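Local coordinates for protein 3-phosphoshikimate 1-carboxyvinyltransferase (Streptomyces sviceus, PDB 7M0O) that probably catalyses transfer of the enolpyruvyl group of phosphoenolpyruvate to shikimate-3-phosphate in the pathway to chorismate, at residues A[324-329]-A[363-368]; A[332-337]-A[370-375]. All blocks are in the same frame, centred on the assembly; numbering follows the deposited sequence.

Contact 1 of 2, residues A[324-329]-A[363-368]; sequences CDRLEA and YGDHRI. With PO4 (phosphate ion), chain B.
Arg-326 and Asp-365 form the salt bridge at the centre of this contact, a good example of how a buried acid can aim an arginine at an anion. The arginine chain runs extended from CG to NE and meets the aspartate at about a right angle. NE of Arg-326 donates to the syn side of OD2 of Asp-365 over 2.7 Å, almost perfectly straight at 177°, with OD2 in the guanidinium plane. NH2 adds only a weak bond to OD1. OD1 of Asp-365 also accepts from the backbone N of Arg-367 over 2.9 Å, so Asp-365 caps helix 366-375 with the carboxylate that fixes the arginine. Its CG stands anti to the backbone N (chi1 -165°), turned toward the arginine. OD2 of Asp-365 also lies 3.0 Å from SG of Cys-324.

With NE so engaged, NH1 and NH2 both donate to O2 of a phosphate ion, probably acquired from the crystallisation liquor. Arg-367 reaches the same O2 through NE at 2.8 Å, while its CG lies over one face of the Arg-326 guanidinium; the two guanidinium planes are nearly perpendicular (87°). His-366 NE2 grips O3 of the phosphate. An alanine at Arg-326 would probably leave OD2 of Asp-365 without its straight N-H partner and O2 of the phosphate held by Arg-367 alone among the residues of this contact.

Packing is looser at the more exposed side, where CB of Ala-329 rests 3.9 Å from Tyr-363 CD2 and equally far from Ile-368 CD1. The tight end, beside the predicted proton acceptor Asp-295, is the predicted phosphoenolpyruvate site: an anion pocket lined by arginines from the starts of two helices, as in other EPSP synthases.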
loop_
_atom_site.group_PDB
_atom_site.type_symbol
_atom_site.label_atom_id
_atom_site.label_comp_id
_atom_site.label_asym_id
_atom_site.label_seq_id
_atom_site.Cartn_x
_atom_site.Cartn_y
_atom_site.Cartn_z
ATOM N N CYS A 324 -9.525 14.241 5.785
ATOM C CA CYS A 324 -9.553 15.259 6.820
ATOM C C CYS A 324 -8.249 16.044 6.739
ATOM O O CYS A 324 -7.237 15.543 6.236
ATOM C CB CYS A 324 -9.756 14.638 8.238
ATOM S SG CYS A 324 -8.338 13.802 9.090
ATOM N N ASP A 325 -8.290 17.293 7.189
ATOM C CA ASP A 325 -7.070 18.090 7.303
ATOM C C ASP A 325 -6.281 17.531 8.482
ATOM O O ASP A 325 -6.616 17.782 9.636
ATOM C CB ASP A 325 -7.401 19.572 7.477
ATOM C CG ASP A 325 -6.151 20.468 7.475
ATOM O OD1 ASP A 325 -5.092 20.000 7.936
ATOM O OD2 ASP A 325 -6.224 21.641 7.031
ATOM N N ARG A 326 -5.225 16.766 8.190
ATOM C CA ARG A 326 -4.476 16.074 9.237
ATOM C C ARG A 326 -3.582 17.010 10.028
ATOM O O ARG A 326 -3.295 16.739 11.202
ATOM C CB ARG A 326 -3.615 14.955 8.638
ATOM C CG ARG A 326 -4.393 13.732 8.231
ATOM C CD ARG A 326 -3.499 12.672 7.621
ATOM N NE ARG A 326 -4.275 11.472 7.348
ATOM C CZ ARG A 326 -3.862 10.446 6.612
ATOM N NH1 ARG A 326 -2.672 10.453 6.037
ATOM N NH2 ARG A 326 -4.652 9.395 6.452
ATOM N N LEU A 327 -3.136 18.099 9.405
ATOM C CA LEU A 327 -2.401 19.126 10.126
ATOM C C LEU A 327 -3.285 19.751 11.202
ATOM O O LEU A 327 -2.910 19.790 12.378
ATOM C CB LEU A 327 -1.875 20.173 9.138
ATOM C CG LEU A 327 -0.693 21.059 9.557
ATOM C CD1 LEU A 327 0.075 21.644 8.359
ATOM C CD2 LEU A 327 -1.164 22.183 10.466
ATOM N N GLU A 328 -4.496 20.174 10.832
ATOM C CA GLU A 328 -5.387 20.767 11.827
ATOM C C GLU A 328 -5.826 19.747 12.869
ATOM O O GLU A 328 -5.994 20.095 14.043
ATOM C CB GLU A 328 -6.612 21.379 11.157
ATOM C CG GLU A 328 -6.334 22.599 10.311
ATOM C CD GLU A 328 -5.863 23.804 11.115
ATOM O OE1 GLU A 328 -6.299 23.988 12.271
ATOM O OE2 GLU A 328 -5.034 24.564 10.590
ATOM N N ALA A 329 -6.061 18.494 12.455
ATOM C CA ALA A 329 -6.511 17.469 13.393
ATOM C C ALA A 329 -5.440 17.157 14.431
ATOM O O ALA A 329 -5.750 16.974 15.613
ATOM C CB ALA A 329 -6.907 16.198 12.640
ATOM N N TYR A 363 -11.930 12.380 13.325
ATOM C CA TYR A 363 -12.405 12.721 11.978
ATOM C C TYR A 363 -12.516 11.484 11.079
ATOM O O TYR A 363 -12.484 11.599 9.846
ATOM C CB TYR A 363 -11.523 13.797 11.310
ATOM C CG TYR A 363 -11.626 15.145 11.997
ATOM C CD1 TYR A 363 -12.642 16.033 11.672
ATOM C CD2 TYR A 363 -10.730 15.513 12.994
ATOM C CE1 TYR A 363 -12.753 17.257 12.305
ATOM C CE2 TYR A 363 -10.831 16.739 13.638
ATOM C CZ TYR A 363 -11.842 17.609 13.286
ATOM O OH TYR A 363 -11.961 18.827 13.929
ATOM N N GLY A 364 -12.652 10.300 11.685
ATOM C CA GLY A 364 -12.680 9.038 10.970
ATOM C C GLY A 364 -11.361 8.631 10.360
ATOM O O GLY A 364 -11.322 7.688 9.558
ATOM N N ASP A 365 -10.272 9.303 10.742
ATOM C CA ASP A 365 -8.957 9.103 10.137
ATOM C C ASP A 365 -8.149 8.080 10.931
ATOM O O ASP A 365 -7.782 8.328 12.090
ATOM C CB ASP A 365 -8.194 10.427 10.066
ATOM C CG ASP A 365 -6.995 10.358 9.142
ATOM O OD1 ASP A 365 -6.255 9.355 9.185
ATOM O OD2 ASP A 365 -6.807 11.312 8.362
ATOM N N HIS A 366 -7.858 6.944 10.280
ATOM C CA HIS A 366 -7.099 5.852 10.901
ATOM C C HIS A 366 -5.756 6.311 11.470
ATOM O O HIS A 366 -5.334 5.845 12.539
ATOM C CB HIS A 366 -6.885 4.726 9.886
ATOM C CG HIS A 366 -6.379 5.177 8.548
ATOM N ND1 HIS A 366 -7.055 6.079 7.746
ATOM C CD2 HIS A 366 -5.264 4.833 7.864
ATOM C CE1 HIS A 366 -6.373 6.268 6.632
ATOM N NE2 HIS A 366 -5.281 5.527 6.679
ATOM N N ARG A 367 -5.066 7.220 10.773
ATOM C CA ARG A 367 -3.752 7.660 11.242
ATOM C C ARG A 367 -3.835 8.578 12.462
ATOM O O ARG A 367 -2.901 8.612 13.259
ATOM C CB ARG A 367 -2.994 8.349 10.112
ATOM C CG ARG A 367 -3.003 7.524 8.818
ATOM C CD ARG A 367 -1.640 7.461 8.145
ATOM N NE ARG A 367 -1.733 6.550 7.006
ATOM C CZ ARG A 367 -1.417 5.258 7.058
ATOM N NH1 ARG A 367 -0.967 4.721 8.192
ATOM N NH2 ARG A 367 -1.568 4.499 5.989
ATOM N N ILE A 368 -4.933 9.319 12.644
ATOM C CA ILE A 368 -5.087 10.085 13.880
ATOM C C ILE A 368 -5.248 9.140 15.073
ATOM O O ILE A 368 -4.642 9.345 16.130
ATOM C CB ILE A 368 -6.261 11.080 13.769
ATOM C CG1 ILE A 368 -6.038 12.067 12.620
ATOM C CG2 ILE A 368 -6.471 11.835 15.099
ATOM C CD1 ILE A 368 -4.752 12.906 12.741
HETATM P P PO4 B . -3.488 6.947 3.735
HETATM O O1 PO4 B . -2.377 6.850 2.724
HETATM O O2 PO4 B . -3.017 7.850 4.847
HETATM O O3 PO4 B . -3.794 5.559 4.244
HETATM O O4 PO4 B . -4.685 7.530 3.029
#

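Contact 2 of 2, residues A[332-337]-A[370-375]; sequences ENLRRL and MSFAVT
Asn-333 and Phe-372 mark the closest backbone approach of two helices that run in the same general direction, their CA atoms 8.7 Å apart. Segment 332-337 forms the last turn of helix 326-336 and the residue after it, and 370-375 belongs to helix 366-375. At such a separation the backbones do not meet, and a single large side chain bridges most of the interval.

That side chain is Phe-372, whose CB points to the other helix and whose CG lies anti to the carbonyl carbon (chi1 -75°). CB of Asn-333 sits over one face of the ring, 3.6 Å from CZ of Phe-372. The same CB of Asn-333 is 4.1 Å from the centroid of the Phe-372 ring and 29° off its normal, a CH-pi contact. Leu-334 comes in at the rim instead, its CG near the ring plane and 4.1 Å from CE1 of Phe-372, the two side chains crossing at about a right angle. Leu-337, one turn beyond Asn-333, brings CD1 obliquely to CD1 and CE1 of the phenylalanine. CD1 of Leu-337 also lies 4.3 Å from CG2 of Thr-375, extending the apolar strip by a turn of the second helix.

The polar ends are satisfied away from the ring. Asn-333 spends its amide on Thr-361 N through OD1 and on Ala-329 O through ND2, which would hold the amide's rotation, while CB meets the aromatic face. OG1 of Thr-375 is paired with the carbonyl of Ala-302 in helix 297-303. On the outer side of the first helix, Glu-332 and Arg-336 form a salt bridge four residues apart. Helices 297-303, 223-235 and 397-406 pack around segment 370-375, making this contact part of the buried helix layer of an EPSP synthase domain, a fold in which sheets surround inward-packed helices.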
loop_
_atom_site.group_PDB
_atom_site.type_symbol
_atom_site.label_atom_id
_atom_site.label_comp_id
_atom_site.label_asym_id
_atom_site.label_seq_id
_atom_site.Cartn_x
_atom_site.Cartn_y
_atom_site.Cartn_z
ATOM N N GLU A 332 -5.426 20.230 16.774
ATOM C CA GLU A 332 -6.592 20.290 17.643
ATOM C C GLU A 332 -6.476 19.279 18.777
ATOM O O GLU A 332 -6.782 19.590 19.932
ATOM C CB GLU A 332 -7.866 20.055 16.834
ATOM C CG GLU A 332 -9.137 20.245 17.650
ATOM C CD GLU A 332 -10.390 19.805 16.911
ATOM O OE1 GLU A 332 -10.292 19.369 15.739
ATOM O OE2 GLU A 332 -11.480 19.900 17.514
ATOM N N ASN A 333 -6.016 18.066 18.471
ATOM C CA ASN A 333 -5.955 17.032 19.500
ATOM C C ASN A 333 -4.805 17.281 20.469
ATOM O O ASN A 333 -4.941 17.045 21.674
ATOM C CB ASN A 333 -5.855 15.663 18.829
ATOM C CG ASN A 333 -7.217 15.161 18.356
ATOM O OD1 ASN A 333 -8.134 14.963 19.169
ATOM N ND2 ASN A 333 -7.372 14.987 17.052
ATOM N N LEU A 334 -3.674 17.794 19.969
ATOM C CA LEU A 334 -2.556 18.124 20.846
ATOM C C LEU A 334 -2.944 19.237 21.810
ATOM O O LEU A 334 -2.580 19.205 22.995
ATOM C CB LEU A 334 -1.338 18.525 20.012
ATOM C CG LEU A 334 -0.494 17.371 19.476
ATOM C CD1 LEU A 334 0.477 17.845 18.370
ATOM C CD2 LEU A 334 0.252 16.694 20.612
ATOM N N ARG A 335 -3.727 20.203 21.330
ATOM C CA ARG A 335 -4.159 21.299 22.191
ATOM C C ARG A 335 -5.143 20.812 23.243
ATOM O O ARG A 335 -5.123 21.284 24.385
ATOM C CB ARG A 335 -4.780 22.406 21.345
ATOM C CG ARG A 335 -3.749 23.239 20.589
ATOM C CD ARG A 335 -4.422 24.081 19.496
ATOM N NE ARG A 335 -3.476 24.957 18.817
ATOM C CZ ARG A 335 -3.592 25.315 17.542
ATOM N NH1 ARG A 335 -4.615 24.869 16.815
ATOM N NH2 ARG A 335 -2.696 26.118 16.992
ATOM N N ARG A 336 -6.011 19.875 22.870
ATOM C CA ARG A 336 -6.928 19.289 23.842
ATOM C C ARG A 336 -6.168 18.588 24.963
ATOM O O ARG A 336 -6.640 18.545 26.108
ATOM C CB ARG A 336 -7.883 18.321 23.141
ATOM C CG ARG A 336 -9.053 17.865 23.998
ATOM C CD ARG A 336 -10.069 17.092 23.168
ATOM N NE ARG A 336 -10.541 17.897 22.049
ATOM C CZ ARG A 336 -11.043 17.392 20.932
ATOM N NH1 ARG A 336 -11.138 16.080 20.783
ATOM N NH2 ARG A 336 -11.449 18.198 19.963
ATOM N N LEU A 337 -4.994 18.045 24.657
ATOM C CA LEU A 337 -4.133 17.420 25.657
ATOM C C LEU A 337 -3.335 18.425 26.481
ATOM O O LEU A 337 -2.620 18.015 27.404
ATOM C CB LEU A 337 -3.175 16.438 24.973
ATOM C CG LEU A 337 -3.831 15.335 24.143
ATOM C CD1 LEU A 337 -2.767 14.528 23.399
ATOM C CD2 LEU A 337 -4.676 14.434 25.037
ATOM N N MET A 370 -4.285 5.858 15.275
ATOM C CA MET A 370 -3.085 5.066 15.521
ATOM C C MET A 370 -1.968 5.925 16.100
ATOM O O MET A 370 -1.219 5.475 16.973
ATOM C CB MET A 370 -2.651 4.361 14.234
ATOM C CG MET A 370 -3.619 3.235 13.849
ATOM S SD MET A 370 -3.106 2.167 12.489
ATOM C CE MET A 370 -3.368 3.227 11.092
ATOM N N SER A 371 -1.849 7.172 15.642
ATOM C CA SER A 371 -0.785 8.037 16.150
ATOM C C SER A 371 -0.968 8.353 17.629
ATOM O O SER A 371 -0.020 8.216 18.407
ATOM C CB SER A 371 -0.708 9.329 15.339
ATOM O OG SER A 371 -0.300 9.071 14.022
ATOM N N PHE A 372 -2.178 8.769 18.042
ATOM C CA PHE A 372 -2.373 9.155 19.433
ATOM C C PHE A 372 -2.491 7.958 20.364
ATOM O O PHE A 372 -2.345 8.126 21.586
ATOM C CB PHE A 372 -3.588 10.090 19.567
ATOM C CG PHE A 372 -3.300 11.484 19.067
ATOM C CD1 PHE A 372 -2.587 12.384 19.854
ATOM C CD2 PHE A 372 -3.672 11.866 17.794
ATOM C CE1 PHE A 372 -2.280 13.649 19.385
ATOM C CE2 PHE A 372 -3.367 13.136 17.307
ATOM C CZ PHE A 372 -2.675 14.030 18.105
ATOM N N ALA A 373 -2.672 6.754 19.817
ATOM C CA ALA A 373 -2.462 5.561 20.627
ATOM C C ALA A 373 -1.038 5.521 21.171
ATOM O O ALA A 373 -0.815 5.081 22.304
ATOM C CB ALA A 373 -2.767 4.300 19.810
ATOM N N VAL A 374 -0.050 5.940 20.367
ATOM C CA VAL A 374 1.317 5.950 20.875
ATOM C C VAL A 374 1.448 6.934 22.035
ATOM O O VAL A 374 2.118 6.654 23.034
ATOM C CB VAL A 374 2.322 6.268 19.748
ATOM C CG1 VAL A 374 3.728 6.180 20.298
ATOM C CG2 VAL A 374 2.154 5.317 18.577
ATOM N N THR A 375 0.819 8.107 21.918
ATOM C CA THR A 375 0.834 9.075 23.008
ATOM C C THR A 375 0.315 8.459 24.296
ATOM O O THR A 375 0.800 8.782 25.388
ATOM C CB THR A 375 -0.022 10.289 22.646
ATOM O OG1 THR A 375 0.326 10.763 21.341
ATOM C CG2 THR A 375 0.175 11.400 23.658
#

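In the fold
Contacts 1 and 2 are successive sections of one helix pair, 326-336 against 366-375, with their centres 11 Å apart. Contact 1 joins the helix starts at the phosphate; contact 2 lies farther along both helices and is wholly apolar across the interface. They touch directly: Tyr-363 OH approaches Glu-332 OE1 at 2.5 Å, a probable hydrogen bond, and CG2 of Ile-368 packs 3.8 Å from ND2 of Asn-333. The phenylalanine of contact 2 stands about 8 Å from Arg-367 and about 9 Å from Arg-326, side chain to side chain. One helix pair thus presents predicted phosphoenolpyruvate-binding arginines at one end and packs through hydrocarbon farther along.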